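Local atomic coordinates of chitinase (Paenibacillus sp. FPU-7, PDB entry 5GZT), a protein that probably hydrolyses internal beta-1,4-linked N-acetyl-D-glucosaminide bonds of chitin and chitodextrins in random endo fashion. Residues N448-L453 / Y475-N480; A250-Y255 / T270-V275; P771-W776 / F1113-Q1118; Y781-T786 / K838-Q843. One frame throughout, in Å; residues are numbered along the deposited sequence.

Contact 1: N448-L453 / Y475-N480; sequences NKYYEL and YLDYIN
Y450 meets D477 tip to tip, its OH 2.7 Å from D477 OD2, which lies in the plane of the phenol at its edge. The pair sits in a family 18 glycosidase TIM barrel, where 448-453 leads into strand 452-457 and 475-480 into the neighbouring parallel strand 478-481. OD2, met here on its syn side, also bonds to T252 OG1, while Y450 OH has a second partner in K272 NZ. CG of D477 lies beside its own backbone N (chi1 -65°), and carboxylate and backbone of D477 both address L453. L453 N gives a nearly straight bond (166°) to D477 OD1 at 2.9 Å, and D477 N gives a more bent bond to L453 O at 2.7 Å. Aspartate is short enough to serve a backbone N-H and a hydroxyl together; an alanine here would probably leave L453 N, Y450 OH and T252 OG1 without this acceptor. Leucines suit the apolar flank, where L453 CD2 lies 4.1 Å from L476 CD2. The extended chain of E452 is shared between H303, at OE2, and Y478, whose OH meets E452 OE1 at 2.7 Å on the syn side, 32° out of the carboxylate plane.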
# COMPACT_ATOMS: atom_id res chain seq x y z
N ASN B 448 4.10 -22.85 6.41
CA ASN B 448 4.98 -21.88 7.12
C ASN B 448 5.14 -20.52 6.41
O ASN B 448 6.22 -19.91 6.39
CB ASN B 448 6.32 -22.53 7.39
CG ASN B 448 6.16 -23.84 8.15
OD1 ASN B 448 5.53 -23.88 9.21
ND2 ASN B 448 6.66 -24.93 7.56
N LYS B 449 4.03 -20.09 5.82
CA LYS B 449 3.95 -18.83 5.07
C LYS B 449 2.69 -18.16 5.57
O LYS B 449 1.61 -18.74 5.52
CB LYS B 449 3.90 -19.14 3.57
CG LYS B 449 4.73 -18.20 2.72
CD LYS B 449 4.31 -18.28 1.24
CE LYS B 449 2.95 -17.63 0.93
NZ LYS B 449 2.98 -16.21 0.45
N TYR B 450 2.84 -16.97 6.16
CA TYR B 450 1.71 -16.20 6.73
C TYR B 450 0.83 -15.51 5.65
O TYR B 450 1.36 -14.99 4.67
CB TYR B 450 2.24 -15.14 7.71
CG TYR B 450 1.09 -14.35 8.29
CD1 TYR B 450 0.23 -14.93 9.24
CD2 TYR B 450 0.83 -13.05 7.84
CE1 TYR B 450 -0.84 -14.23 9.79
CE2 TYR B 450 -0.24 -12.34 8.37
CZ TYR B 450 -1.09 -12.89 9.33
OH TYR B 450 -2.21 -12.15 9.78
N TYR B 451 -0.48 -15.58 5.81
CA TYR B 451 -1.50 -15.06 4.85
C TYR B 451 -2.29 -13.93 5.52
O TYR B 451 -2.74 -14.08 6.67
CB TYR B 451 -2.51 -16.15 4.38
CG TYR B 451 -1.81 -17.38 3.81
CD1 TYR B 451 -0.91 -17.25 2.76
CD2 TYR B 451 -2.00 -18.68 4.38
CE1 TYR B 451 -0.22 -18.35 2.26
CE2 TYR B 451 -1.29 -19.81 3.89
CZ TYR B 451 -0.40 -19.64 2.84
OH TYR B 451 0.32 -20.67 2.27
N GLU B 452 -2.50 -12.85 4.78
CA GLU B 452 -3.27 -11.69 5.23
C GLU B 452 -4.76 -11.88 4.99
O GLU B 452 -5.17 -12.49 4.03
CB GLU B 452 -2.82 -10.41 4.51
CG GLU B 452 -1.46 -9.85 4.88
CD GLU B 452 -1.26 -8.38 4.39
OE1 GLU B 452 -1.96 -7.98 3.44
OE2 GLU B 452 -0.39 -7.63 4.93
N LEU B 453 -5.57 -11.35 5.88
CA LEU B 453 -6.99 -11.23 5.66
C LEU B 453 -7.39 -9.79 5.94
O LEU B 453 -7.04 -9.22 6.99
CB LEU B 453 -7.78 -12.13 6.58
CG LEU B 453 -9.27 -12.13 6.34
CD1 LEU B 453 -9.65 -12.76 5.00
CD2 LEU B 453 -9.96 -12.85 7.46
N TYR B 475 -10.00 -10.73 13.57
CA TYR B 475 -9.67 -11.57 12.41
C TYR B 475 -8.88 -10.90 11.26
O TYR B 475 -8.36 -11.61 10.39
CB TYR B 475 -10.95 -12.14 11.87
CG TYR B 475 -11.79 -12.79 12.92
CD1 TYR B 475 -11.26 -13.77 13.78
CD2 TYR B 475 -13.15 -12.44 13.07
CE1 TYR B 475 -12.07 -14.35 14.76
CE2 TYR B 475 -13.96 -13.01 14.04
CZ TYR B 475 -13.43 -13.97 14.88
OH TYR B 475 -14.29 -14.52 15.82
N LEU B 476 -8.77 -9.55 11.27
CA LEU B 476 -8.28 -8.76 10.10
C LEU B 476 -6.89 -8.19 10.30
O LEU B 476 -6.63 -7.63 11.31
CB LEU B 476 -9.29 -7.62 9.83
CG LEU B 476 -10.72 -8.10 9.62
CD1 LEU B 476 -11.71 -6.96 9.54
CD2 LEU B 476 -10.86 -8.99 8.40
N ASP B 477 -5.97 -8.34 9.36
CA ASP B 477 -4.74 -7.54 9.44
C ASP B 477 -4.95 -6.00 9.37
O ASP B 477 -4.18 -5.19 9.99
CB ASP B 477 -3.77 -7.94 8.33
CG ASP B 477 -3.26 -9.38 8.48
OD1 ASP B 477 -4.07 -10.28 8.17
OD2 ASP B 477 -2.05 -9.57 8.85
N TYR B 478 -5.96 -5.59 8.61
CA TYR B 478 -6.37 -4.17 8.52
C TYR B 478 -7.69 -4.02 7.84
O TYR B 478 -8.20 -4.95 7.15
CB TYR B 478 -5.27 -3.36 7.82
CG TYR B 478 -4.79 -3.99 6.55
CD1 TYR B 478 -3.83 -4.95 6.57
CD2 TYR B 478 -5.27 -3.57 5.28
CE1 TYR B 478 -3.37 -5.56 5.41
CE2 TYR B 478 -4.78 -4.15 4.10
CZ TYR B 478 -3.87 -5.16 4.16
OH TYR B 478 -3.37 -5.74 3.01
N ILE B 479 -8.29 -2.86 8.08
CA ILE B 479 -9.45 -2.40 7.36
C ILE B 479 -8.99 -1.30 6.36
O ILE B 479 -8.38 -0.28 6.74
CB ILE B 479 -10.52 -1.87 8.31
CG1 ILE B 479 -10.98 -3.01 9.27
CG2 ILE B 479 -11.71 -1.37 7.53
CD1 ILE B 479 -11.89 -2.53 10.35
N ASN B 480 -9.29 -1.54 5.09
CA ASN B 480 -9.18 -0.53 4.01
C ASN B 480 -10.37 0.42 3.94
O ASN B 480 -11.44 0.02 3.47
CB ASN B 480 -9.03 -1.23 2.69
CG ASN B 480 -7.86 -2.14 2.66
OD1 ASN B 480 -8.02 -3.35 2.57
ND2 ASN B 480 -6.67 -1.58 2.68

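Contact 2: A250-Y255 / T270-V275; sequences AGTWLY and TGKAFV. With FMT (formic acid), chain G.
Y255 lies over G271, the face of its phenol turned to the glycine backbone. CG of Y255 stands between its own N and carbonyl carbon (chi1 69°), and the G271 CA lies 4.2 Å from the ring centroid in an off-centre CH-pi contact. Glycine suits the place because a beta carbon would press against the tyrosine hydroxyl. On the same face of this antiparallel hairpin, W253 CD1 comes within 3.3 Å of V275 CG2, the two side chains crossing at a slant, while A273 keeps its small methyl near the Y255 ring. On the other face, T252 OG1, hydrogen-bonded to D477 OD2, lies at the edge of the F274 ring, 3.3 Å from CE1, and L254 runs beside K272 with a tight approach of 3.5 Å between L254 CD2 and K272 CG. The K272 chain is extended and carries NZ to a weak bond with O1 of a bound formic acid, probably from the crystallisation liquor; Y450 OH also bonds to NZ.

Behind these side chains stands the backbone, with hydrogen-bonded pairs at G251/V275, W253/A273 and Y255/G271; W253 N to A273 O measures 2.7 Å. G251 has backbone angles that by themselves call for glycine. The indole is steadied by its NE1 bond to A249 O.

Farther out, L254 bonds through its backbone to T215 of strand 210-215, strands 184-191 and 197-203 cover the Y255 and A273 face, and the T252 and K272 face turns to 448-453 and 475-480, while strand 264-284 continues into the barrel beside strands 303-312 and 619-623.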
# COMPACT_ATOMS: atom_id res chain seq x y z
N ALA B 250 7.02 -2.74 5.74
CA ALA B 250 5.64 -2.52 6.11
C ALA B 250 4.86 -3.82 6.07
O ALA B 250 5.14 -4.69 5.21
CB ALA B 250 5.00 -1.49 5.17
N GLY B 251 3.89 -3.92 6.97
CA GLY B 251 2.88 -4.97 6.95
C GLY B 251 2.84 -5.75 8.27
O GLY B 251 3.09 -5.18 9.34
N THR B 252 2.52 -7.04 8.19
CA THR B 252 2.30 -7.84 9.40
C THR B 252 3.57 -8.63 9.82
O THR B 252 4.10 -9.38 9.02
CB THR B 252 1.14 -8.79 9.26
OG1 THR B 252 -0.05 -8.05 9.01
CG2 THR B 252 0.95 -9.55 10.59
N TRP B 253 4.08 -8.35 11.02
CA TRP B 253 5.23 -9.10 11.62
C TRP B 253 4.71 -10.11 12.63
O TRP B 253 3.76 -9.85 13.35
CB TRP B 253 6.25 -8.18 12.29
CG TRP B 253 7.03 -7.44 11.29
CD1 TRP B 253 6.53 -6.50 10.45
CD2 TRP B 253 8.42 -7.58 10.96
NE1 TRP B 253 7.52 -6.02 9.64
CE2 TRP B 253 8.69 -6.66 9.93
CE3 TRP B 253 9.48 -8.32 11.50
CZ2 TRP B 253 9.97 -6.51 9.36
CZ3 TRP B 253 10.76 -8.18 10.93
CH2 TRP B 253 10.99 -7.28 9.87
N LEU B 254 5.33 -11.28 12.65
CA LEU B 254 5.04 -12.30 13.67
C LEU B 254 6.20 -12.29 14.66
O LEU B 254 7.37 -12.22 14.27
CB LEU B 254 4.83 -13.66 13.01
CG LEU B 254 3.71 -13.74 11.94
CD1 LEU B 254 3.74 -15.09 11.23
CD2 LEU B 254 2.33 -13.51 12.55
N TYR B 255 5.88 -12.31 15.94
CA TYR B 255 6.95 -12.38 16.95
C TYR B 255 6.71 -13.50 18.00
O TYR B 255 5.57 -13.86 18.29
CB TYR B 255 7.17 -11.02 17.63
CG TYR B 255 6.04 -10.58 18.51
CD1 TYR B 255 4.89 -10.01 17.97
CD2 TYR B 255 6.09 -10.74 19.88
CE1 TYR B 255 3.83 -9.62 18.77
CE2 TYR B 255 5.03 -10.34 20.70
CZ TYR B 255 3.91 -9.78 20.14
OH TYR B 255 2.84 -9.40 20.93
N THR B 270 3.57 -15.90 21.69
CA THR B 270 3.59 -15.38 20.31
C THR B 270 2.48 -14.36 20.01
O THR B 270 1.45 -14.29 20.73
CB THR B 270 3.51 -16.52 19.26
OG1 THR B 270 2.49 -17.46 19.63
CG2 THR B 270 4.84 -17.21 19.13
N GLY B 271 2.71 -13.58 18.95
CA GLY B 271 1.69 -12.69 18.38
C GLY B 271 2.08 -12.04 17.06
O GLY B 271 3.14 -12.36 16.45
N LYS B 272 1.20 -11.13 16.65
CA LYS B 272 1.36 -10.31 15.41
C LYS B 272 1.52 -8.86 15.79
O LYS B 272 0.76 -8.39 16.63
CB LYS B 272 0.09 -10.34 14.57
CG LYS B 272 -0.24 -11.61 13.86
CD LYS B 272 -1.74 -11.60 13.55
CE LYS B 272 -2.16 -12.89 12.86
NZ LYS B 272 -3.52 -12.82 12.27
N ALA B 273 2.47 -8.17 15.16
CA ALA B 273 2.57 -6.71 15.20
C ALA B 273 2.45 -6.14 13.80
O ALA B 273 2.71 -6.83 12.81
CB ALA B 273 3.90 -6.27 15.76
N PHE B 274 2.14 -4.86 13.72
CA PHE B 274 1.89 -4.22 12.41
C PHE B 274 2.81 -3.03 12.26
O PHE B 274 2.82 -2.15 13.12
CB PHE B 274 0.46 -3.81 12.37
CG PHE B 274 -0.50 -4.94 12.59
CD1 PHE B 274 -0.74 -5.84 11.57
CD2 PHE B 274 -1.10 -5.15 13.82
CE1 PHE B 274 -1.61 -6.90 11.74
CE2 PHE B 274 -1.96 -6.25 14.01
CZ PHE B 274 -2.21 -7.12 12.95
N VAL B 275 3.61 -3.05 11.20
CA VAL B 275 4.58 -1.99 10.92
C VAL B 275 3.90 -1.01 9.93
O VAL B 275 3.32 -1.44 8.92
CB VAL B 275 5.90 -2.61 10.41
CG1 VAL B 275 6.86 -1.58 9.89
CG2 VAL B 275 6.57 -3.37 11.57
C FMT G . -4.72 -10.07 13.57
O1 FMT G . -5.59 -10.94 13.42
O2 FMT G . -4.67 -9.21 14.61

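Contact 3: P771-W776 / F1113-Q1118; sequences PGWVDW and FWDYSQ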
# COMPACT_ATOMS: atom_id res chain seq x y z
N PRO B 771 35.55 10.30 -38.24
CA PRO B 771 36.56 9.32 -37.94
C PRO B 771 37.76 9.54 -38.82
O PRO B 771 37.64 9.70 -40.04
CB PRO B 771 35.87 8.02 -38.24
CG PRO B 771 34.80 8.32 -39.18
CD PRO B 771 34.36 9.72 -38.87
N GLY B 772 38.94 9.60 -38.20
CA GLY B 772 40.18 9.82 -38.90
C GLY B 772 40.74 8.59 -39.65
O GLY B 772 41.71 8.72 -40.39
N TRP B 773 40.17 7.42 -39.40
CA TRP B 773 40.54 6.17 -40.03
C TRP B 773 39.75 5.97 -41.31
O TRP B 773 39.89 4.93 -41.89
CB TRP B 773 40.37 4.97 -39.11
CG TRP B 773 38.99 4.94 -38.32
CD1 TRP B 773 37.78 4.39 -38.72
CD2 TRP B 773 38.75 5.51 -37.04
NE1 TRP B 773 36.84 4.59 -37.76
CE2 TRP B 773 37.40 5.29 -36.73
CE3 TRP B 773 39.55 6.21 -36.14
CZ2 TRP B 773 36.83 5.74 -35.52
CZ3 TRP B 773 38.99 6.65 -34.99
CH2 TRP B 773 37.63 6.43 -34.68
N VAL B 774 38.95 6.95 -41.73
CA VAL B 774 38.37 7.07 -43.05
C VAL B 774 39.22 8.07 -43.79
O VAL B 774 39.51 9.14 -43.28
CB VAL B 774 36.89 7.52 -43.00
CG1 VAL B 774 36.38 7.92 -44.36
CG2 VAL B 774 35.96 6.44 -42.44
N ASP B 775 39.67 7.71 -45.00
CA ASP B 775 40.38 8.61 -45.90
C ASP B 775 39.37 9.44 -46.64
O ASP B 775 38.88 9.05 -47.71
CB ASP B 775 41.19 7.75 -46.88
CG ASP B 775 42.11 8.55 -47.78
OD1 ASP B 775 42.15 9.78 -47.77
OD2 ASP B 775 42.84 7.88 -48.52
N TRP B 776 39.05 10.61 -46.06
CA TRP B 776 37.94 11.41 -46.56
C TRP B 776 38.17 11.96 -47.96
O TRP B 776 37.23 12.00 -48.76
CB TRP B 776 37.53 12.56 -45.59
CG TRP B 776 36.87 11.97 -44.37
CD1 TRP B 776 37.48 11.57 -43.23
CD2 TRP B 776 35.55 11.53 -44.31
NE1 TRP B 776 36.58 10.90 -42.43
CE2 TRP B 776 35.38 10.87 -43.08
CE3 TRP B 776 34.47 11.57 -45.22
CZ2 TRP B 776 34.17 10.34 -42.69
CZ3 TRP B 776 33.27 11.05 -44.82
CH2 TRP B 776 33.13 10.47 -43.55
N PHE B 1113 26.59 13.65 -32.89
CA PHE B 1113 26.42 12.24 -33.19
C PHE B 1113 27.75 11.56 -33.49
O PHE B 1113 28.67 12.22 -33.93
CB PHE B 1113 25.46 12.05 -34.38
CG PHE B 1113 25.94 12.73 -35.62
CD1 PHE B 1113 25.62 14.03 -35.88
CD2 PHE B 1113 26.75 12.07 -36.52
CE1 PHE B 1113 26.12 14.68 -37.00
CE2 PHE B 1113 27.25 12.73 -37.64
CZ PHE B 1113 26.95 14.00 -37.89
N TRP B 1114 27.76 10.25 -33.26
CA TRP B 1114 28.82 9.35 -33.63
C TRP B 1114 28.28 8.33 -34.65
O TRP B 1114 27.35 7.59 -34.28
CB TRP B 1114 29.32 8.62 -32.39
CG TRP B 1114 30.40 7.64 -32.68
CD1 TRP B 1114 30.26 6.40 -33.31
CD2 TRP B 1114 31.82 7.80 -32.45
NE1 TRP B 1114 31.49 5.82 -33.50
CE2 TRP B 1114 32.46 6.62 -32.95
CE3 TRP B 1114 32.61 8.78 -31.83
CZ2 TRP B 1114 33.80 6.42 -32.85
CZ3 TRP B 1114 33.99 8.61 -31.77
CH2 TRP B 1114 34.56 7.43 -32.26
N ASP B 1115 28.81 8.22 -35.87
CA ASP B 1115 29.79 9.09 -36.48
C ASP B 1115 29.42 9.28 -37.91
O ASP B 1115 28.48 8.61 -38.42
CB ASP B 1115 31.26 8.71 -36.26
CG ASP B 1115 31.80 7.62 -37.23
OD1 ASP B 1115 31.32 7.45 -38.38
OD2 ASP B 1115 32.78 6.97 -36.76
N TYR B 1116 30.08 10.25 -38.53
CA TYR B 1116 29.70 10.72 -39.85
C TYR B 1116 29.73 9.57 -40.91
O TYR B 1116 28.96 9.60 -41.85
CB TYR B 1116 30.61 11.83 -40.33
CG TYR B 1116 29.89 12.76 -41.28
CD1 TYR B 1116 29.74 12.46 -42.66
CD2 TYR B 1116 29.31 13.90 -40.81
CE1 TYR B 1116 29.04 13.33 -43.53
CE2 TYR B 1116 28.62 14.74 -41.64
CZ TYR B 1116 28.45 14.45 -42.99
OH TYR B 1116 27.77 15.38 -43.73
N SER B 1117 30.64 8.59 -40.76
CA SER B 1117 30.86 7.56 -41.78
C SER B 1117 29.73 6.52 -41.80
O SER B 1117 29.64 5.74 -42.76
CB SER B 1117 32.18 6.86 -41.53
OG SER B 1117 32.10 6.06 -40.33
N GLN B 1118 28.87 6.50 -40.74
CA GLN B 1118 28.02 5.34 -40.51
C GLN B 1118 26.68 5.40 -41.23
O GLN B 1118 25.92 4.45 -41.09
CB GLN B 1118 27.86 5.04 -39.01
CG GLN B 1118 29.18 4.74 -38.35
CD GLN B 1118 29.04 4.55 -36.86
OE1 GLN B 1118 28.26 5.26 -36.18
NE2 GLN B 1118 29.72 3.54 -36.34
O HOH W 1 33.77 4.57 -37.25
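P771 rests its ring on the carboxylate of D1115, with CG 3.4 Å from OD2. This is a corner of the second family 18 TIM barrel, where the adjacent parallel strands 765-771 and 1110-1114 end; in such barrels the carboxyl ends of the strands form the substrate side. The peptide bond before D1115 is cis, consistent with the cis peptide that follows a tryptophan at the end of the last strand in many family 18 chitinases.

The close part is mostly apolar. V774 CG2 meets S1117 CB at 3.9 Å, and W776 CH2 approaches Y1116 CD1 at 4.0 Å. Large, flat tryptophan suits this place: V774 CG1 sits over the centre of its indole, and W776 NE1 bonds to P771 O at 2.9 Å with the acceptor in the ring plane, which fixes the rotation of the ring. The compact ring of P771 also packs its CB against one face of W773. D1115 OD1 is gripped by two donors of one residue, S1117 N at 2.7 Å, which makes an Asx turn, and S1117 OG on its syn lone pair. An alanine in place of D1115 would probably leave both S1117 donors without this acceptor and set the turn free to shift.

The looser side lies at W773 and W1114, whose side chains cross at about a right angle and touch through CH2 and CZ2 of each indole. There a water bridges the two segments: it accepts from W773 NE1 at 3.1 Å, in the indole plane, and donates to D1115 OD2 at 2.6 Å.

Contact 4: Y781-T786 / K838-Q843; sequences YKVDAT and KTLKQQ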
# COMPACT_ATOMS: atom_id res chain seq x y z
N TYR B 781 31.49 9.33 -50.27
CA TYR B 781 30.62 10.13 -49.35
C TYR B 781 31.43 11.22 -48.62
O TYR B 781 32.45 10.93 -47.97
CB TYR B 781 29.97 9.18 -48.36
CG TYR B 781 29.03 9.87 -47.40
CD1 TYR B 781 27.96 10.63 -47.88
CD2 TYR B 781 29.21 9.76 -46.02
CE1 TYR B 781 27.08 11.26 -47.00
CE2 TYR B 781 28.33 10.38 -45.14
CZ TYR B 781 27.27 11.13 -45.62
OH TYR B 781 26.41 11.76 -44.74
N LYS B 782 31.03 12.47 -48.81
CA LYS B 782 31.73 13.62 -48.34
C LYS B 782 30.97 14.22 -47.12
O LYS B 782 29.81 13.93 -46.88
CB LYS B 782 31.80 14.67 -49.40
CG LYS B 782 32.61 14.37 -50.65
CD LYS B 782 33.97 13.74 -50.36
CE LYS B 782 34.68 13.45 -51.69
NZ LYS B 782 35.86 12.58 -51.48
N VAL B 783 31.66 15.08 -46.39
CA VAL B 783 31.13 15.79 -45.24
C VAL B 783 30.52 17.07 -45.76
O VAL B 783 31.16 17.81 -46.50
CB VAL B 783 32.23 16.12 -44.21
CG1 VAL B 783 31.70 17.08 -43.16
CG2 VAL B 783 32.76 14.84 -43.59
N ASP B 784 29.28 17.32 -45.34
CA ASP B 784 28.52 18.48 -45.77
C ASP B 784 28.60 19.48 -44.63
O ASP B 784 27.92 19.37 -43.62
CB ASP B 784 27.07 18.04 -45.96
CG ASP B 784 26.17 19.12 -46.46
OD1 ASP B 784 26.61 20.27 -46.62
OD2 ASP B 784 25.00 18.80 -46.65
N ALA B 785 29.45 20.46 -44.80
CA ALA B 785 29.82 21.39 -43.77
C ALA B 785 28.77 22.41 -43.61
O ALA B 785 28.83 23.11 -42.66
CB ALA B 785 31.15 22.07 -44.12
N THR B 786 27.80 22.53 -44.55
CA THR B 786 26.67 23.43 -44.39
C THR B 786 25.66 22.97 -43.31
O THR B 786 24.85 23.76 -42.86
CB THR B 786 25.89 23.66 -45.71
OG1 THR B 786 25.38 22.41 -46.20
CG2 THR B 786 26.79 24.23 -46.74
N LYS B 838 40.45 21.28 -43.71
CA LYS B 838 40.71 22.64 -44.02
C LYS B 838 39.89 23.19 -45.20
O LYS B 838 39.56 24.39 -45.18
CB LYS B 838 42.18 22.83 -44.21
CG LYS B 838 42.53 24.24 -44.60
CD LYS B 838 44.01 24.43 -44.48
CE LYS B 838 44.41 25.76 -45.09
NZ LYS B 838 45.86 25.96 -44.83
N THR B 839 39.47 22.32 -46.14
CA THR B 839 38.69 22.71 -47.29
C THR B 839 37.26 22.82 -46.86
O THR B 839 36.54 23.68 -47.35
CB THR B 839 38.74 21.72 -48.51
OG1 THR B 839 37.98 20.48 -48.25
CG2 THR B 839 40.16 21.49 -48.97
N LEU B 840 36.83 21.95 -45.97
CA LEU B 840 35.58 22.17 -45.31
C LEU B 840 35.54 23.57 -44.74
O LEU B 840 34.54 24.26 -44.90
CB LEU B 840 35.35 21.18 -44.21
CG LEU B 840 34.51 19.98 -44.50
CD1 LEU B 840 34.62 19.43 -45.92
CD2 LEU B 840 34.81 18.92 -43.47
N LYS B 841 36.62 23.97 -44.07
CA LYS B 841 36.57 25.22 -43.31
C LYS B 841 36.45 26.42 -44.24
O LYS B 841 36.22 27.52 -43.76
CB LYS B 841 37.73 25.36 -42.30
CG LYS B 841 37.53 24.56 -41.01
CD LYS B 841 38.78 24.37 -40.13
CE LYS B 841 39.31 25.62 -39.44
NZ LYS B 841 38.22 26.60 -39.09
N GLN B 842 36.57 26.21 -45.57
CA GLN B 842 36.35 27.26 -46.59
C GLN B 842 34.90 27.38 -47.01
O GLN B 842 34.36 28.46 -46.97
CB GLN B 842 37.27 27.09 -47.77
CG GLN B 842 38.72 27.37 -47.40
CD GLN B 842 39.73 26.73 -48.34
OE1 GLN B 842 39.46 26.54 -49.54
NE2 GLN B 842 40.90 26.37 -47.81
N GLN B 843 34.25 26.31 -47.40
CA GLN B 843 32.79 26.38 -47.64
C GLN B 843 31.82 26.34 -46.43
O GLN B 843 30.57 26.22 -46.62
CB GLN B 843 32.37 25.22 -48.53
CG GLN B 843 32.33 23.85 -47.86
CD GLN B 843 32.97 22.76 -48.74
OE1 GLN B 843 32.68 21.59 -48.59
NE2 GLN B 843 33.88 23.15 -49.62
O HOH W 2 30.87 20.09 -47.55
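L840 reaches from the last turns of helix 830-843 to V783 and A785 in the loop that precedes strand 790-799. Its CB is 4.3 Å from the CB of A785, and CG moves closer, to 4.0 Å from that same methyl. The two tips then part: CD1 lies 3.9 Å from V783 O, and CD2 packs against V783 CG1 at 3.6 Å, the valine and leucine side chains crossing at about a right angle. Leucine suits this place because its branched apolar end can pack on the side chain of V783 and the A785 methyl together, while alanine in the loop lets the helix come near.

The polar side of the contact is carried by a water. It donates to V783 O at 2.5 Å and to Q843 OE1 at 2.6 Å, and accepts from A785 N at 3.1 Å, so the long side chain of Q843 is linked to the loop backbone through the water. The loop is shaped from within by an Asx turn: D784 OD1 accepts from both T786 N and T786 OG1, which come from the same face of the carboxylate, and D784 OD2 forms a salt bridge with K787.

Outside the two segments, Y836 OH takes the V783 N-H and L847 adds to the apolar cover of L840. The contact is thus that of an outer helix packed against the loop leading into the preceding strand, 790-799, within the beta/alpha barrel of the second family 18 domain.

From the N terminus, contact 2 comes first and closes a short hairpin, strands 251-261 and 264-284, the second of which runs on into the first barrel. Contact 1 follows in series, closing a loop between two neighbouring barrel strands, and its 448-453 and 475-480 lie directly against the hairpin, so the two bind the hairpin to the barrel. Far along the chain, with centres about 64 Å from contact 1, contact 3 spans 336 residues and joins the first and last strands of the second barrel. Contact 4 is nested within that span and ties loop to outer helix; Y1116 OH to D784 N and W776 O to K782 NZ couple it to contact 3.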